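PDB 4JZA: uncharacterized protein from Legionella longbeachae NSW150, which probably hydrolyses the 3-phosphate of phosphatidylinositol 3-phosphate, acting as a Legionella phosphoinositide phosphatase on lipids of the host cell. Local coordinates for residues D220-I231 against W255-M266; L238-V246 against R268-L277. All coordinates share one frame; numbering follows the deposited sequence.

Contact 1 of 2, residues D220-I231 against W255-M266; sequences DFNNFLLNWASI and WFNGLSVHQREM
The indole of Trp255 receives Ile231 over one face: Ile231 CG2 stands 3.5 Å from the centroid of the five-membered ring, almost straight above it, a CH-pi contact. Phe256 CB lies on the opposite face. Trp228 also points its edge at the face of Trp255, a T-shaped pair with six-membered ring centroids 5.7 Å apart and planes at 63°. Chi1 of 50° sets Trp255 CG between backbone N and carbonyl carbon, which turns the indole toward Ile231.

At the other end the edge of His262 is used. His262 NE2 donates to Asp220 OD2 over 3.0 Å, with the acceptor close to the imidazole plane although the nitrogen approaches from above the carboxylate plane. Asp220 OD1 bonds to Tyr203 OH and His262 ND1 to the backbone N of Asp208, so both flat groups are gripped at two points.

Between these ends, Phe224 CE1 meets Leu259 CD1 at 4.1 Å, while the Gln263 side chain runs antiparallel to that of Phe224, NE2 nearest to Phe224 CB and the amide steeply inclined to the ring. The selenium (SE) of selenomethionine Met266 approaches the Phe221 ring obliquely, a Met-aromatic-type contact 4.0 Å from Phe221 CE1. Segments 220-231 and 261-266 cross at -59°, axes 11.5 Å apart, as helix 214-234 packs on helix 254-257, the following loop and the start of helix 261-270 within the all-helical phosphoinositide phosphatase insertion domain.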
loop_
_atom_site.group_PDB
_atom_site.type_symbol
_atom_site.label_atom_id
_atom_site.label_comp_id
_atom_site.label_asym_id
_atom_site.label_seq_id
_atom_site.Cartn_x
_atom_site.Cartn_y
_atom_site.Cartn_z
ATOM N N ASP A 220 17.532 -34.376 15.757
ATOM C CA ASP A 220 17.683 -33.142 16.527
ATOM C C ASP A 220 16.516 -32.942 17.492
ATOM O O ASP A 220 16.719 -32.609 18.654
ATOM C CB ASP A 220 17.769 -31.925 15.602
ATOM C CG ASP A 220 17.793 -30.603 16.368
ATOM O OD1 ASP A 220 16.717 -30.128 16.814
ATOM O OD2 ASP A 220 18.904 -30.051 16.504
ATOM N N PHE A 221 15.296 -33.139 17.002
ATOM C CA PHE A 221 14.136 -32.884 17.822
ATOM C C PHE A 221 13.944 -33.928 18.917
ATOM O O PHE A 221 13.575 -33.573 20.044
ATOM C CB PHE A 221 12.861 -32.748 16.991
ATOM C CG PHE A 221 11.714 -32.238 17.798
ATOM C CD1 PHE A 221 11.823 -31.044 18.454
ATOM C CD2 PHE A 221 10.574 -32.979 17.965
ATOM C CE1 PHE A 221 10.804 -30.583 19.248
ATOM C CE2 PHE A 221 9.543 -32.524 18.762
ATOM C CZ PHE A 221 9.657 -31.327 19.410
ATOM N N ASN A 222 14.223 -35.195 18.604
ATOM C CA ASN A 222 14.200 -36.247 19.618
ATOM C C ASN A 222 15.287 -36.018 20.685
ATOM O O ASN A 222 15.024 -36.200 21.872
ATOM C CB ASN A 222 14.332 -37.633 18.984
ATOM C CG ASN A 222 13.118 -38.016 18.131
ATOM O OD1 ASN A 222 12.016 -37.512 18.329
ATOM N ND2 ASN A 222 13.331 -38.879 17.161
ATOM N N ASN A 223 16.491 -35.598 20.278
ATOM C CA ASN A 223 17.568 -35.264 21.238
ATOM C C ASN A 223 17.183 -34.136 22.162
ATOM O O ASN A 223 17.691 -34.038 23.292
ATOM C CB ASN A 223 18.874 -34.869 20.524
ATOM C CG ASN A 223 19.546 -36.051 19.884
ATOM O OD1 ASN A 223 19.131 -37.180 20.093
ATOM N ND2 ASN A 223 20.574 -35.802 19.097
ATOM N N PHE A 224 16.343 -33.248 21.651
ATOM C CA PHE A 224 15.803 -32.185 22.459
ATOM C C PHE A 224 14.814 -32.721 23.491
ATOM O O PHE A 224 14.809 -32.282 24.637
ATOM C CB PHE A 224 15.115 -31.118 21.598
ATOM C CG PHE A 224 14.444 -30.077 22.421
ATOM C CD1 PHE A 224 15.211 -29.204 23.195
ATOM C CD2 PHE A 224 13.082 -30.048 22.529
ATOM C CE1 PHE A 224 14.616 -28.283 24.012
ATOM C CE2 PHE A 224 12.480 -29.139 23.352
ATOM C CZ PHE A 224 13.250 -28.256 24.094
ATOM N N LEU A 225 13.971 -33.656 23.083
ATOM C CA LEU A 225 12.956 -34.184 23.986
ATOM C C LEU A 225 13.538 -34.947 25.174
ATOM O O LEU A 225 13.032 -34.842 26.291
ATOM C CB LEU A 225 12.015 -35.086 23.229
ATOM C CG LEU A 225 11.082 -34.345 22.292
ATOM C CD1 LEU A 225 10.114 -35.343 21.706
ATOM C CD2 LEU A 225 10.324 -33.241 22.993
ATOM N N LEU A 226 14.618 -35.686 24.932
ATOM C CA LEU A 226 15.319 -36.395 25.997
ATOM C C LEU A 226 15.937 -35.343 26.909
ATOM O O LEU A 226 15.556 -35.233 28.073
ATOM C CB LEU A 226 16.353 -37.389 25.422
ATOM C CG LEU A 226 15.681 -38.502 24.574
ATOM C CD1 LEU A 226 16.673 -39.230 23.670
ATOM C CD2 LEU A 226 14.886 -39.495 25.423
ATOM N N ASN A 227 16.834 -34.525 26.369
ATOM C CA ASN A 227 17.378 -33.362 27.101
ATOM C C ASN A 227 16.328 -32.503 27.863
ATOM O O ASN A 227 16.668 -31.825 28.832
ATOM C CB ASN A 227 18.169 -32.468 26.132
ATOM C CG ASN A 227 18.868 -31.321 26.830
ATOM O OD1 ASN A 227 19.401 -31.483 27.923
ATOM N ND2 ASN A 227 18.866 -30.153 26.204
ATOM N N TRP A 228 15.071 -32.526 27.419
ATOM C CA TRP A 228 14.000 -31.755 28.059
ATOM C C TRP A 228 13.450 -32.453 29.284
ATOM O O TRP A 228 13.585 -31.936 30.393
ATOM C CB TRP A 228 12.863 -31.469 27.070
ATOM C CG TRP A 228 11.657 -30.716 27.664
ATOM C CD1 TRP A 228 10.341 -31.073 27.573
ATOM C CD2 TRP A 228 11.682 -29.482 28.420
ATOM N NE1 TRP A 228 9.548 -30.148 28.216
ATOM C CE2 TRP A 228 10.344 -29.161 28.739
ATOM C CE3 TRP A 228 12.717 -28.623 28.866
ATOM C CZ2 TRP A 228 10.005 -28.012 29.486
ATOM C CZ3 TRP A 228 12.377 -27.469 29.614
ATOM C CH2 TRP A 228 11.034 -27.181 29.909
ATOM N N ALA A 229 12.842 -33.623 29.095
ATOM C CA ALA A 229 12.376 -34.427 30.226
ATOM C C ALA A 229 13.503 -34.757 31.231
ATOM O O ALA A 229 13.220 -35.182 32.347
ATOM C CB ALA A 229 11.687 -35.690 29.738
ATOM N N SER A 230 14.760 -34.532 30.837
ATOM C CA SER A 230 15.917 -34.505 31.759
ATOM C C SER A 230 15.995 -33.229 32.621
ATOM O O SER A 230 16.268 -33.297 33.827
ATOM C CB SER A 230 17.237 -34.642 30.973
ATOM O OG SER A 230 18.328 -34.017 31.644
ATOM N N ILE A 231 15.830 -32.069 31.977
ATOM C CA ILE A 231 15.826 -30.760 32.654
ATOM C C ILE A 231 14.621 -30.623 33.595
ATOM O O ILE A 231 14.691 -29.939 34.614
ATOM C CB ILE A 231 15.863 -29.600 31.621
ATOM C CG1 ILE A 231 17.222 -29.566 30.913
ATOM C CG2 ILE A 231 15.638 -28.240 32.274
ATOM C CD1 ILE A 231 17.196 -28.826 29.597
ATOM N N TRP A 255 20.429 -23.963 31.185
ATOM C CA TRP A 255 20.165 -24.935 30.136
ATOM C C TRP A 255 19.660 -24.247 28.883
ATOM O O TRP A 255 20.011 -24.625 27.770
ATOM C CB TRP A 255 19.177 -26.005 30.594
ATOM C CG TRP A 255 17.930 -25.487 31.227
ATOM C CD1 TRP A 255 17.667 -25.401 32.557
ATOM C CD2 TRP A 255 16.759 -25.013 30.555
ATOM N NE1 TRP A 255 16.408 -24.892 32.761
ATOM C CE2 TRP A 255 15.829 -24.646 31.546
ATOM C CE3 TRP A 255 16.409 -24.856 29.214
ATOM C CZ2 TRP A 255 14.575 -24.135 31.239
ATOM C CZ3 TRP A 255 15.164 -24.350 28.911
ATOM C CH2 TRP A 255 14.261 -23.994 29.918
ATOM N N PHE A 256 18.833 -23.231 29.071
ATOM C CA PHE A 256 18.254 -22.514 27.954
ATOM C C PHE A 256 19.324 -21.849 27.101
ATOM O O PHE A 256 19.233 -21.848 25.882
ATOM C CB PHE A 256 17.268 -21.470 28.461
ATOM C CG PHE A 256 16.624 -20.674 27.372
ATOM C CD1 PHE A 256 17.274 -19.594 26.815
ATOM C CD2 PHE A 256 15.371 -21.004 26.909
ATOM C CE1 PHE A 256 16.685 -18.858 25.811
ATOM C CE2 PHE A 256 14.776 -20.273 25.907
ATOM C CZ PHE A 256 15.433 -19.198 25.357
ATOM N N ASN A 257 20.337 -21.286 27.743
ATOM C CA ASN A 257 21.375 -20.556 27.028
ATOM C C ASN A 257 22.151 -21.433 26.057
ATOM O O ASN A 257 22.516 -21.007 24.965
ATOM C CB ASN A 257 22.340 -19.903 28.015
ATOM C CG ASN A 257 21.658 -18.894 28.910
ATOM O OD1 ASN A 257 20.755 -18.186 28.481
ATOM N ND2 ASN A 257 22.089 -18.825 30.161
ATOM N N GLY A 258 22.415 -22.655 26.488
ATOM C CA GLY A 258 23.196 -23.653 25.723
ATOM C C GLY A 258 22.417 -24.512 24.718
ATOM O O GLY A 258 23.004 -25.381 24.052
ATOM N N LEU A 259 21.099 -24.271 24.622
ATOM C CA LEU A 259 20.255 -24.803 23.540
ATOM C C LEU A 259 20.626 -24.175 22.229
ATOM O O LEU A 259 20.880 -22.975 22.177
ATOM C CB LEU A 259 18.789 -24.469 23.762
ATOM C CG LEU A 259 18.084 -25.176 24.902
ATOM C CD1 LEU A 259 16.603 -24.837 24.871
ATOM C CD2 LEU A 259 18.323 -26.671 24.816
ATOM N N SER A 260 20.633 -24.963 21.161
ATOM C CA SER A 260 20.959 -24.412 19.860
ATOM C C SER A 260 19.946 -23.307 19.495
ATOM O O SER A 260 18.851 -23.211 20.076
ATOM C CB SER A 260 20.992 -25.500 18.793
ATOM O OG SER A 260 19.698 -26.038 18.591
ATOM N N VAL A 261 20.336 -22.473 18.539
ATOM C CA VAL A 261 19.571 -21.297 18.214
ATOM C C VAL A 261 18.080 -21.653 18.116
ATOM O O VAL A 261 17.238 -21.095 18.809
ATOM C CB VAL A 261 20.065 -20.676 16.886
ATOM C CG1 VAL A 261 19.338 -19.367 16.618
ATOM C CG2 VAL A 261 21.581 -20.442 16.902
ATOM N N HIS A 262 17.769 -22.608 17.256
ATOM C CA HIS A 262 16.377 -23.007 16.972
ATOM C C HIS A 262 15.601 -23.611 18.156
ATOM O O HIS A 262 14.421 -23.322 18.341
ATOM C CB HIS A 262 16.308 -23.962 15.750
ATOM C CG HIS A 262 17.182 -25.181 15.858
ATOM N ND1 HIS A 262 18.499 -25.186 15.466
ATOM C CD2 HIS A 262 16.927 -26.430 16.305
ATOM C CE1 HIS A 262 19.023 -26.377 15.678
ATOM N NE2 HIS A 262 18.090 -27.151 16.187
ATOM N N GLN A 263 16.244 -24.460 18.945
ATOM C CA GLN A 263 15.590 -24.983 20.144
ATOM C C GLN A 263 15.295 -23.813 21.069
ATOM O O GLN A 263 14.232 -23.752 21.689
ATOM C CB GLN A 263 16.458 -26.040 20.842
ATOM C CG GLN A 263 16.479 -27.389 20.120
ATOM C CD GLN A 263 17.775 -28.131 20.341
ATOM O OE1 GLN A 263 18.834 -27.643 19.982
ATOM N NE2 GLN A 263 17.711 -29.279 20.929
ATOM N N ARG A 264 16.235 -22.868 21.117
ATOM C CA ARG A 264 16.109 -21.681 21.957
ATOM C C ARG A 264 14.858 -20.858 21.573
ATOM O O ARG A 264 14.026 -20.526 22.417
ATOM C CB ARG A 264 17.409 -20.810 21.895
ATOM C CG ARG A 264 17.576 -19.855 23.079
ATOM C CD ARG A 264 18.751 -18.898 23.117
ATOM N NE ARG A 264 19.985 -19.447 22.559
ATOM C CZ ARG A 264 20.673 -18.884 21.562
ATOM N NH1 ARG A 264 20.258 -17.734 21.005
ATOM N NH2 ARG A 264 21.787 -19.471 21.115
ATOM N N GLU A 265 14.729 -20.531 20.296
ATOM C CA GLU A 265 13.648 -19.654 19.871
ATOM C C GLU A 265 12.291 -20.361 19.974
ATOM O O GLU A 265 11.287 -19.729 20.233
ATOM C CB GLU A 265 13.922 -19.102 18.446
ATOM C CG GLU A 265 15.121 -18.146 18.356
ATOM C CD GLU A 265 15.133 -17.076 19.459
ATOM O OE1 GLU A 265 14.104 -16.401 19.679
ATOM O OE2 GLU A 265 16.174 -16.915 20.129
HETATM N N MSE A 266 12.280 -21.670 19.757
HETATM C CA MSE A 266 11.085 -22.447 19.919
HETATM C C MSE A 266 10.661 -22.409 21.351
HETATM O O MSE A 266 9.493 -22.246 21.623
HETATM C CB MSE A 266 11.334 -23.879 19.523
HETATM C CG MSE A 266 10.073 -24.729 19.754
HETATM SE SE MSE A 266 10.259 -26.649 19.343
HETATM C CE MSE A 266 12.241 -26.756 19.272
#

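Contact 2 of 2, residues L238-V246 against R268-L277; sequences LNSDLQQIV and RILAADPTSL
Leu242 meets Ala271 and Pro274 where helix 238-247 packs against a tight turn linking two successive helices of the insertion domain, the type I beta turn from Leu270 to Asp273 that joins helix 261-270 to helix 274-288.

The contact across the two segments is apolar. The branches of Leu242 divide the work: CD1 reaches Pro274 CB at 3.6 Å, whereas CD2 lies 3.9 Å from Ala271 CB and faces Leu277 CD1 more loosely at 4.4 Å. Ile245 uses its CG2 branch, anti to the backbone N because CG1 lies beside it (chi1 -64°), and sets this methyl 3.8 Å from Arg268 CA and against Ala271 CB. The small Ala271 allows close backbone approach, its CA lying 5.1 Å from Leu242 CA. At the exposed ends of the contact Val246 CG2 touches Ala272 CB at 4.1 Å, and Asn239 ND2 lies beside Pro274 CB and CG.

Polar bonds run elsewhere. Arg268 NE is occupied by a salt bridge to Glu265 OE1, one turn earlier on the same helix. Internal to 268-277, Asp273 N bonds to Leu270 O at 3.1 Å within the turn; just beyond it, Ser276 OG donates to Asp273 OD2 at 2.7 Å, arriving 50° out of the carboxylate plane.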
loop_
_atom_site.group_PDB
_atom_site.type_symbol
_atom_site.label_atom_id
_atom_site.label_comp_id
_atom_site.label_asym_id
_atom_site.label_seq_id
_atom_site.Cartn_x
_atom_site.Cartn_y
_atom_site.Cartn_z
ATOM N N LEU A 238 10.163 -25.036 37.660
ATOM C CA LEU A 238 10.259 -24.813 36.237
ATOM C C LEU A 238 9.801 -23.412 35.903
ATOM O O LEU A 238 10.532 -22.668 35.253
ATOM C CB LEU A 238 9.452 -25.850 35.463
ATOM C CG LEU A 238 9.865 -26.097 34.003
ATOM C CD1 LEU A 238 11.365 -26.365 33.829
ATOM C CD2 LEU A 238 9.035 -27.248 33.430
ATOM N N ASN A 239 8.628 -23.036 36.404
ATOM C CA ASN A 239 7.961 -21.806 35.953
ATOM C C ASN A 239 8.728 -20.496 36.112
ATOM O O ASN A 239 8.770 -19.698 35.171
ATOM C CB ASN A 239 6.581 -21.691 36.579
ATOM C CG ASN A 239 5.646 -22.748 36.051
ATOM O OD1 ASN A 239 6.013 -23.922 35.984
ATOM N ND2 ASN A 239 4.451 -22.340 35.633
ATOM N N SER A 240 9.354 -20.283 37.269
ATOM C CA SER A 240 10.217 -19.106 37.456
ATOM C C SER A 240 11.440 -19.102 36.479
ATOM O O SER A 240 12.050 -18.045 36.238
ATOM C CB SER A 240 10.641 -18.976 38.934
ATOM O OG SER A 240 11.364 -20.107 39.386
ATOM N N ASP A 241 11.787 -20.277 35.929
ATOM C CA ASP A 241 12.688 -20.373 34.767
ATOM C C ASP A 241 11.967 -19.809 33.529
ATOM O O ASP A 241 12.496 -18.923 32.854
ATOM C CB ASP A 241 13.152 -21.828 34.471
ATOM C CG ASP A 241 14.026 -22.444 35.584
ATOM O OD1 ASP A 241 14.246 -21.795 36.622
ATOM O OD2 ASP A 241 14.516 -23.586 35.406
ATOM N N LEU A 242 10.762 -20.314 33.257
ATOM C CA LEU A 242 9.992 -19.953 32.053
ATOM C C LEU A 242 9.508 -18.518 32.016
ATOM O O LEU A 242 9.365 -17.932 30.942
ATOM C CB LEU A 242 8.767 -20.843 31.921
ATOM C CG LEU A 242 9.038 -22.342 31.814
ATOM C CD1 LEU A 242 7.723 -23.092 31.773
ATOM C CD2 LEU A 242 9.876 -22.669 30.590
ATOM N N GLN A 243 9.238 -17.952 33.184
ATOM C CA GLN A 243 8.770 -16.582 33.245
ATOM C C GLN A 243 9.895 -15.581 33.143
ATOM O O GLN A 243 9.634 -14.410 32.890
ATOM C CB GLN A 243 7.965 -16.349 34.502
ATOM C CG GLN A 243 6.757 -17.267 34.549
ATOM C CD GLN A 243 5.555 -16.626 35.198
ATOM O OE1 GLN A 243 5.678 -15.630 35.910
ATOM N NE2 GLN A 243 4.385 -17.210 34.981
ATOM N N GLN A 244 11.135 -16.034 33.360
ATOM C CA GLN A 244 12.337 -15.234 33.040
ATOM C C GLN A 244 12.563 -15.193 31.535
ATOM O O GLN A 244 13.187 -14.261 31.012
ATOM C CB GLN A 244 13.591 -15.821 33.687
ATOM C CG GLN A 244 13.787 -15.466 35.146
ATOM C CD GLN A 244 14.929 -16.241 35.765
ATOM O OE1 GLN A 244 15.815 -15.663 36.381
ATOM N NE2 GLN A 244 14.921 -17.558 35.594
ATOM N N ILE A 245 12.073 -16.231 30.860
ATOM C CA ILE A 245 12.237 -16.390 29.426
ATOM C C ILE A 245 11.223 -15.555 28.659
ATOM O O ILE A 245 11.602 -14.785 27.776
ATOM C CB ILE A 245 12.129 -17.872 29.033
ATOM C CG1 ILE A 245 13.290 -18.635 29.689
ATOM C CG2 ILE A 245 12.121 -18.014 27.517
ATOM C CD1 ILE A 245 13.258 -20.144 29.535
ATOM N N VAL A 246 9.946 -15.693 29.001
ATOM C CA VAL A 246 8.931 -14.798 28.450
ATOM C C VAL A 246 9.288 -13.321 28.710
ATOM O O VAL A 246 9.177 -12.507 27.797
ATOM C CB VAL A 246 7.491 -15.131 28.924
ATOM C CG1 VAL A 246 7.326 -14.942 30.426
ATOM C CG2 VAL A 246 6.469 -14.284 28.174
ATOM N N ARG A 268 11.377 -20.098 23.643
ATOM C CA ARG A 268 10.961 -18.719 23.928
ATOM C C ARG A 268 9.471 -18.513 23.687
ATOM O O ARG A 268 8.801 -17.820 24.439
ATOM C CB ARG A 268 11.768 -17.720 23.101
ATOM C CG ARG A 268 11.492 -16.256 23.439
ATOM C CD ARG A 268 12.228 -15.317 22.503
ATOM N NE ARG A 268 13.609 -15.745 22.310
ATOM C CZ ARG A 268 14.591 -15.584 23.202
ATOM N NH1 ARG A 268 14.362 -15.001 24.370
ATOM N NH2 ARG A 268 15.826 -16.008 22.917
ATOM N N ILE A 269 8.945 -19.139 22.657
ATOM C CA ILE A 269 7.535 -19.013 22.363
ATOM C C ILE A 269 6.644 -19.895 23.226
ATOM O O ILE A 269 5.527 -19.504 23.575
ATOM C CB ILE A 269 7.278 -19.337 20.896
ATOM C CG1 ILE A 269 7.908 -18.232 20.041
ATOM C CG2 ILE A 269 5.794 -19.464 20.640
ATOM C CD1 ILE A 269 8.620 -18.728 18.806
ATOM N N LEU A 270 7.127 -21.086 23.558
ATOM C CA LEU A 270 6.310 -22.055 24.299
ATOM C C LEU A 270 6.229 -21.654 25.772
ATOM O O LEU A 270 5.219 -21.890 26.418
ATOM C CB LEU A 270 6.862 -23.483 24.132
ATOM C CG LEU A 270 6.669 -24.166 22.762
ATOM C CD1 LEU A 270 7.313 -25.540 22.714
ATOM C CD2 LEU A 270 5.205 -24.289 22.416
ATOM N N ALA A 271 7.286 -21.008 26.273
ATOM C CA ALA A 271 7.376 -20.562 27.672
ATOM C C ALA A 271 6.333 -19.535 28.064
ATOM O O ALA A 271 6.130 -19.282 29.254
ATOM C CB ALA A 271 8.766 -19.998 27.953
ATOM N N ALA A 272 5.696 -18.923 27.073
ATOM C CA ALA A 272 4.665 -17.933 27.329
ATOM C C ALA A 272 3.370 -18.555 27.823
ATOM O O ALA A 272 2.518 -17.827 28.335
ATOM C CB ALA A 272 4.395 -17.132 26.080
ATOM N N ASP A 273 3.222 -19.877 27.677
ATOM C CA ASP A 273 2.032 -20.590 28.174
ATOM C C ASP A 273 2.373 -22.009 28.628
ATOM O O ASP A 273 2.045 -22.982 27.942
ATOM C CB ASP A 273 0.948 -20.624 27.100
ATOM C CG ASP A 273 -0.278 -21.414 27.532
ATOM O OD1 ASP A 273 -0.634 -21.367 28.730
ATOM O OD2 ASP A 273 -0.870 -22.100 26.677
ATOM N N PRO A 274 3.019 -22.131 29.801
ATOM C CA PRO A 274 3.621 -23.402 30.253
ATOM C C PRO A 274 2.655 -24.580 30.311
ATOM O O PRO A 274 3.095 -25.733 30.252
ATOM C CB PRO A 274 4.148 -23.070 31.661
ATOM C CG PRO A 274 4.385 -21.594 31.632
ATOM C CD PRO A 274 3.312 -21.028 30.737
ATOM N N THR A 275 1.363 -24.298 30.438
ATOM C CA THR A 275 0.386 -25.375 30.604
ATOM C C THR A 275 0.344 -26.304 29.397
ATOM O O THR A 275 0.338 -27.521 29.551
ATOM C CB THR A 275 -1.046 -24.894 30.970
ATOM O OG1 THR A 275 -1.998 -25.605 30.167
ATOM C CG2 THR A 275 -1.238 -23.401 30.765
ATOM N N SER A 276 0.370 -25.736 28.199
ATOM C CA SER A 276 0.310 -26.568 26.987
ATOM C C SER A 276 1.713 -26.908 26.412
ATOM O O SER A 276 1.816 -27.594 25.399
ATOM C CB SER A 276 -0.604 -25.927 25.931
ATOM O OG SER A 276 -0.281 -24.575 25.738
ATOM N N LEU A 277 2.783 -26.493 27.085
ATOM C CA LEU A 277 4.136 -26.696 26.563
ATOM C C LEU A 277 4.445 -28.156 26.174
ATOM O O LEU A 277 4.810 -28.421 25.029
ATOM C CB LEU A 277 5.181 -26.162 27.550
ATOM C CG LEU A 277 6.637 -26.063 27.063
ATOM C CD1 LEU A 277 7.359 -24.869 27.683
ATOM C CD2 LEU A 277 7.423 -27.342 27.346
#

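How the contacts relate
Contacts 1 and 2 lie about 14 Å apart, centre to centre, and about 40 Å and about 37 Å from the centre of the chain, inside the insertion domain. Their segments alternate along the chain: 220-231, 238-246, 255-266, then 268-277, and helix 261-270 serves both contacts. The interlocking is physical as well as topological, since Trp228 CZ2 packs 3.4 Å from Leu277 CD2, and Phe256 CD2 lies 3.5 Å from Ile245 CD1. Ile245 also reaches the Trp255 indole. Helices 214-234, 238-247, 254-257, 261-270 and 274-288 pack together around a shared apolar layer formed by Trp228, Leu277, Phe256, Ile245 and Trp255, consistent with a compact helical unit set well away from the chain's centre.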